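Local coordinates for GH127 beta-L-arabinofuranoside (Geobacillus stearothermophilus, PDB 4QK0), which probably hydrolyses terminal beta-L-arabinofuranosidic linkages, as a retaining glycoside hydrolase of family GH127, at residues 548-562 against 636-648. Residues are numbered along the deposited sequence; the frame is centred on the assembly and turned at random.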
loop_
_atom_site.group_PDB
_atom_site.type_symbol
_atom_site.label_atom_id
_atom_site.label_comp_id
_atom_site.label_asym_id
_atom_site.label_seq_id
_atom_site.Cartn_x
_atom_site.Cartn_y
_atom_site.Cartn_z
ATOM N N GLY A 548 -13.502 7.743 11.823
ATOM C CA GLY A 548 -13.097 7.748 13.221
ATOM C C GLY A 548 -11.890 8.598 13.591
ATOM O O GLY A 548 -11.323 8.430 14.682
ATOM N N LYS A 549 -11.458 9.466 12.683
ATOM C CA LYS A 549 -10.272 10.270 12.917
ATOM C C LYS A 549 -10.559 11.726 12.800
ATOM O O LYS A 549 -11.526 12.101 12.192
ATOM C CB LYS A 549 -9.166 9.919 11.977
ATOM C CG LYS A 549 -8.760 8.472 12.024
ATOM C CD LYS A 549 -7.489 8.364 11.186
ATOM C CE LYS A 549 -7.159 6.960 10.751
ATOM N NZ LYS A 549 -6.552 6.240 11.880
ATOM N N VAL A 550 -9.677 12.541 13.373
ATOM C CA VAL A 550 -9.848 13.979 13.451
ATOM C C VAL A 550 -8.480 14.622 13.281
ATOM O O VAL A 550 -7.461 14.007 13.610
ATOM C CB VAL A 550 -10.487 14.351 14.787
ATOM C CG1 VAL A 550 -9.533 14.119 15.926
ATOM C CG2 VAL A 550 -10.937 15.789 14.819
ATOM N N ALA A 551 -8.455 15.810 12.672
ATOM C CA ALA A 551 -7.220 16.562 12.456
ATOM C C ALA A 551 -7.370 17.841 13.184
ATOM O O ALA A 551 -8.460 18.420 13.269
ATOM C CB ALA A 551 -6.958 16.813 10.983
ATOM N N LEU A 552 -6.265 18.339 13.695
ATOM C CA LEU A 552 -6.300 19.669 14.306
ATOM C C LEU A 552 -5.816 20.760 13.346
ATOM O O LEU A 552 -4.871 20.578 12.586
ATOM C CB LEU A 552 -5.422 19.684 15.536
ATOM C CG LEU A 552 -5.876 18.676 16.575
ATOM C CD1 LEU A 552 -4.933 18.700 17.736
ATOM C CD2 LEU A 552 -7.288 18.934 17.072
ATOM N N GLN A 553 -6.523 21.885 13.363
ATOM C CA GLN A 553 -6.184 23.023 12.537
ATOM C C GLN A 553 -6.437 24.324 13.310
ATOM O O GLN A 553 -7.432 24.477 14.012
ATOM C CB GLN A 553 -6.990 23.022 11.243
ATOM C CG GLN A 553 -6.561 24.118 10.280
ATOM C CD GLN A 553 -7.197 24.077 8.902
ATOM O OE1 GLN A 553 -7.529 23.017 8.391
ATOM N NE2 GLN A 553 -7.254 25.241 8.250
ATOM N N ARG A 554 -5.563 25.289 13.092
ATOM C CA ARG A 554 -5.755 26.652 13.658
ATOM C C ARG A 554 -5.401 27.720 12.628
ATOM O O ARG A 554 -4.282 27.732 12.108
ATOM C CB ARG A 554 -4.850 26.789 14.866
ATOM C CG ARG A 554 -4.886 28.144 15.526
ATOM C CD ARG A 554 -4.057 28.187 16.810
ATOM N NE ARG A 554 -4.260 29.507 17.418
ATOM C CZ ARG A 554 -3.598 30.613 17.082
ATOM N NH1 ARG A 554 -2.647 30.611 16.181
ATOM N NH2 ARG A 554 -3.904 31.739 17.655
ATOM N N GLY A 555 -6.335 28.619 12.319
ATOM C CA GLY A 555 -6.089 29.541 11.199
ATOM C C GLY A 555 -5.924 28.673 9.973
ATOM O O GLY A 555 -6.606 27.649 9.841
ATOM N N PRO A 556 -4.981 29.017 9.094
ATOM C CA PRO A 556 -4.692 28.215 7.880
ATOM C C PRO A 556 -3.769 26.990 8.100
ATOM O O PRO A 556 -3.474 26.291 7.136
ATOM C CB PRO A 556 -3.946 29.225 6.985
ATOM C CG PRO A 556 -3.150 30.015 7.969
ATOM C CD PRO A 556 -4.057 30.154 9.181
ATOM N N ILE A 557 -3.297 26.781 9.333
ATOM C CA ILE A 557 -2.263 25.814 9.585
ATOM C C ILE A 557 -2.809 24.506 10.166
ATOM O O ILE A 557 -3.495 24.504 11.186
ATOM C CB ILE A 557 -1.151 26.381 10.474
ATOM C CG1 ILE A 557 -0.358 27.374 9.606
ATOM C CG2 ILE A 557 -0.238 25.250 10.933
ATOM C CD1 ILE A 557 0.709 28.096 10.374
ATOM N N VAL A 558 -2.524 23.442 9.431
ATOM C CA VAL A 558 -2.833 22.117 9.837
ATOM C C VAL A 558 -1.692 21.634 10.746
ATOM O O VAL A 558 -0.499 21.776 10.420
ATOM C CB VAL A 558 -2.981 21.178 8.632
ATOM C CG1 VAL A 558 -3.290 19.783 9.090
ATOM C CG2 VAL A 558 -4.119 21.637 7.725
ATOM N N TYR A 559 -2.109 20.989 11.821
ATOM C CA TYR A 559 -1.202 20.502 12.851
ATOM C C TYR A 559 -0.948 18.980 12.726
ATOM O O TYR A 559 -1.668 18.287 12.051
ATOM C CB TYR A 559 -1.811 20.877 14.221
ATOM C CG TYR A 559 -1.425 22.280 14.560
ATOM C CD1 TYR A 559 -1.982 23.360 13.902
ATOM C CD2 TYR A 559 -0.414 22.514 15.479
ATOM C CE1 TYR A 559 -1.542 24.670 14.141
ATOM C CE2 TYR A 559 -0.021 23.789 15.787
ATOM C CZ TYR A 559 -0.560 24.875 15.089
ATOM O OH TYR A 559 -0.093 26.136 15.363
ATOM N N CYS A 560 0.101 18.505 13.392
ATOM C CA CYS A 560 0.444 17.076 13.442
ATOM C C CYS A 560 1.032 16.740 14.787
ATOM O O CYS A 560 1.406 17.666 15.568
ATOM C CB CYS A 560 1.400 16.714 12.370
ATOM S SG CYS A 560 3.080 17.277 12.591
ATOM N N LEU A 561 1.037 15.440 15.114
ATOM C CA LEU A 561 1.713 14.963 16.341
ATOM C C LEU A 561 2.949 14.226 15.942
ATOM O O LEU A 561 2.937 13.458 14.964
ATOM C CB LEU A 561 0.859 14.031 17.149
ATOM C CG LEU A 561 -0.557 14.401 17.497
ATOM C CD1 LEU A 561 -1.156 13.426 18.515
ATOM C CD2 LEU A 561 -0.597 15.761 18.072
ATOM N N GLU A 562 4.056 14.528 16.624
ATOM C CA GLU A 562 5.339 13.836 16.414
ATOM C C GLU A 562 5.790 13.009 17.656
ATOM O O GLU A 562 5.499 13.354 18.813
ATOM C CB GLU A 562 6.438 14.835 16.086
ATOM C CG GLU A 562 6.355 15.495 14.698
ATOM C CD GLU A 562 7.706 16.077 14.275
ATOM O OE1 GLU A 562 8.044 17.116 14.811
ATOM O OE2 GLU A 562 8.441 15.466 13.473
ATOM N N ARG A 636 13.289 17.626 14.015
ATOM C CA ARG A 636 13.853 17.229 15.286
ATOM C C ARG A 636 14.097 15.732 15.315
ATOM O O ARG A 636 13.933 15.089 16.301
ATOM C CB ARG A 636 12.906 17.658 16.370
ATOM C CG ARG A 636 12.789 19.177 16.434
ATOM C CD ARG A 636 11.679 19.646 17.351
ATOM N NE ARG A 636 10.367 19.131 16.955
ATOM C CZ ARG A 636 9.333 18.993 17.772
ATOM N NH1 ARG A 636 9.438 19.291 19.061
ATOM N NH2 ARG A 636 8.209 18.483 17.327
ATOM N N GLY A 637 14.551 15.206 14.201
ATOM C CA GLY A 637 14.944 13.826 14.074
ATOM C C GLY A 637 13.838 12.893 13.616
ATOM O O GLY A 637 12.644 13.200 13.655
ATOM N N GLU A 638 14.278 11.728 13.186
ATOM C CA GLU A 638 13.402 10.675 12.720
ATOM C C GLU A 638 12.425 10.245 13.812
ATOM O O GLU A 638 12.760 10.190 14.991
ATOM C CB GLU A 638 14.230 9.489 12.247
ATOM C CG GLU A 638 13.429 8.448 11.484
ATOM C CD GLU A 638 14.291 7.504 10.643
ATOM O OE1 GLU A 638 15.295 7.927 10.057
ATOM O OE2 GLU A 638 13.983 6.307 10.601
ATOM N N GLY A 639 11.182 10.023 13.417
ATOM C CA GLY A 639 10.175 9.567 14.349
ATOM C C GLY A 639 8.809 9.471 13.704
ATOM O O GLY A 639 8.608 9.903 12.553
ATOM N N GLU A 640 7.881 8.857 14.420
ATOM C CA GLU A 640 6.510 8.796 13.979
ATOM C C GLU A 640 5.922 10.211 13.845
ATOM O O GLU A 640 6.301 11.136 14.597
ATOM C CB GLU A 640 5.674 7.962 14.965
ATOM C CG GLU A 640 6.042 6.486 14.951
ATOM C CD GLU A 640 5.042 5.613 15.715
ATOM O OE1 GLU A 640 3.804 5.855 15.673
ATOM O OE2 GLU A 640 5.512 4.708 16.415
HETATM N N MSE A 641 4.923 10.315 12.954
HETATM C CA MSE A 641 4.100 11.544 12.781
HETATM C C MSE A 641 2.738 11.174 12.283
HETATM O O MSE A 641 2.622 10.278 11.487
HETATM C CB MSE A 641 4.821 12.476 11.805
HETATM C CG MSE A 641 4.093 13.802 11.604
HETATM SE SE MSE A 641 2.735 13.607 10.153
HETATM C CE MSE A 641 3.873 13.468 8.661
ATOM N N VAL A 642 1.694 11.812 12.809
ATOM C CA VAL A 642 0.374 11.704 12.247
ATOM C C VAL A 642 -0.314 13.021 12.235
ATOM O O VAL A 642 -0.122 13.806 13.122
ATOM C CB VAL A 642 -0.578 10.729 12.992
ATOM C CG1 VAL A 642 -0.102 9.308 12.836
ATOM C CG2 VAL A 642 -0.674 11.038 14.462
ATOM N N VAL A 643 -1.187 13.193 11.233
ATOM C CA VAL A 643 -2.100 14.324 11.142
ATOM C C VAL A 643 -3.474 13.889 11.607
ATOM O O VAL A 643 -4.078 14.529 12.469
ATOM C CB VAL A 643 -2.223 14.855 9.690
ATOM C CG1 VAL A 643 -3.369 15.865 9.527
ATOM C CG2 VAL A 643 -0.927 15.501 9.271
ATOM N N TRP A 644 -3.972 12.794 11.034
ATOM C CA TRP A 644 -5.277 12.359 11.381
ATOM C C TRP A 644 -5.174 11.465 12.611
ATOM O O TRP A 644 -4.670 10.346 12.543
ATOM C CB TRP A 644 -5.924 11.647 10.197
ATOM C CG TRP A 644 -6.270 12.592 9.143
ATOM C CD1 TRP A 644 -5.537 12.906 8.033
ATOM C CD2 TRP A 644 -7.464 13.358 9.068
ATOM N NE1 TRP A 644 -6.178 13.844 7.309
ATOM C CE2 TRP A 644 -7.385 14.121 7.908
ATOM C CE3 TRP A 644 -8.600 13.462 9.871
ATOM C CZ2 TRP A 644 -8.393 14.998 7.519
ATOM C CZ3 TRP A 644 -9.606 14.300 9.478
ATOM C CH2 TRP A 644 -9.482 15.091 8.313
ATOM N N VAL A 645 -5.706 11.925 13.716
ATOM C CA VAL A 645 -5.645 11.159 14.954
ATOM C C VAL A 645 -6.980 10.494 15.280
ATOM O O VAL A 645 -8.043 11.054 15.008
ATOM C CB VAL A 645 -4.944 11.946 16.121
ATOM C CG1 VAL A 645 -4.521 13.340 15.761
ATOM C CG2 VAL A 645 -5.682 11.929 17.429
ATOM N N ASN A 646 -6.908 9.287 15.804
ATOM C CA ASN A 646 -8.065 8.585 16.278
ATOM C C ASN A 646 -8.843 9.327 17.320
ATOM O O ASN A 646 -8.301 9.898 18.202
ATOM C CB ASN A 646 -7.717 7.207 16.812
ATOM C CG ASN A 646 -7.303 6.271 15.754
ATOM O OD1 ASN A 646 -6.224 5.807 15.772
ATOM N ND2 ASN A 646 -8.153 5.998 14.846
ATOM N N GLU A 647 -10.138 9.283 17.177
ATOM C CA GLU A 647 -11.032 10.009 18.015
ATOM C C GLU A 647 -11.647 9.143 19.098
ATOM O O GLU A 647 -11.935 8.006 18.897
ATOM C CB GLU A 647 -12.082 10.681 17.131
ATOM C CG GLU A 647 -13.085 11.580 17.794
ATOM C CD GLU A 647 -13.606 12.712 16.907
ATOM O OE1 GLU A 647 -14.287 12.457 15.913
ATOM O OE2 GLU A 647 -13.355 13.873 17.228
ATOM N N LYS A 648 -11.764 9.728 20.272
ATOM C CA LYS A 648 -12.541 9.278 21.426
ATOM C C LYS A 648 -12.361 7.877 21.929
ATOM O O LYS A 648 -12.013 7.699 23.085
ATOM C CB LYS A 648 -14.011 9.630 21.275
ATOM C CG LYS A 648 -14.876 8.517 20.741
ATOM C CD LYS A 648 -16.163 8.393 21.533
ATOM C CE LYS A 648 -16.409 6.965 21.992
ATOM N NZ LYS A 648 -16.461 6.899 23.467
HETATM O O HOH W 1 -3.852 17.203 13.271
HETATM O O HOH W 2 10.118 18.601 13.700
HETATM O O HOH W 3 8.465 12.961 13.689
HETATM O O HOH W 4 11.163 15.487 14.023
#
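L561 and V642 exchange two backbone hydrogen bonds, L561 N to V642 O being 2.8 Å, as do V550 and V645, so the strand 641-647, broken at V643-W644, pairs antiparallel with both arms of a beta hairpin closed by a type II' turn from R554 to I557. E647 N also reaches G548 O. Where the arms splay, a water accepts from L552 N and donates to Y559 O and V643 O. Among apolar groups, V643 wedges in: CG1, anti to the backbone N (chi1 169°), reaches V558 CG1 at 3.9 Å, while CG2 lies against C560 CB. A551 CB sits over one face of the W644 six-membered ring, 3.8 Å from its centroid and 6° off the normal. Shortening W644 to an alanine removes this cover and would probably open a gap beside strand 549-554. In the polar cluster, R636 NH2 meets E562 OE1 at 2.9 Å in a salt bridge, near the guanidinium plane but on the anti side of the carboxylate; D565 also pairs with R636, and C634 N binds E562 OE2. Strands 534-539 and 620-629 flank the hairpin in the C-terminal domain's sheet, helix 354-365 packs at its turn, and N646 touches A547 of the second subunit.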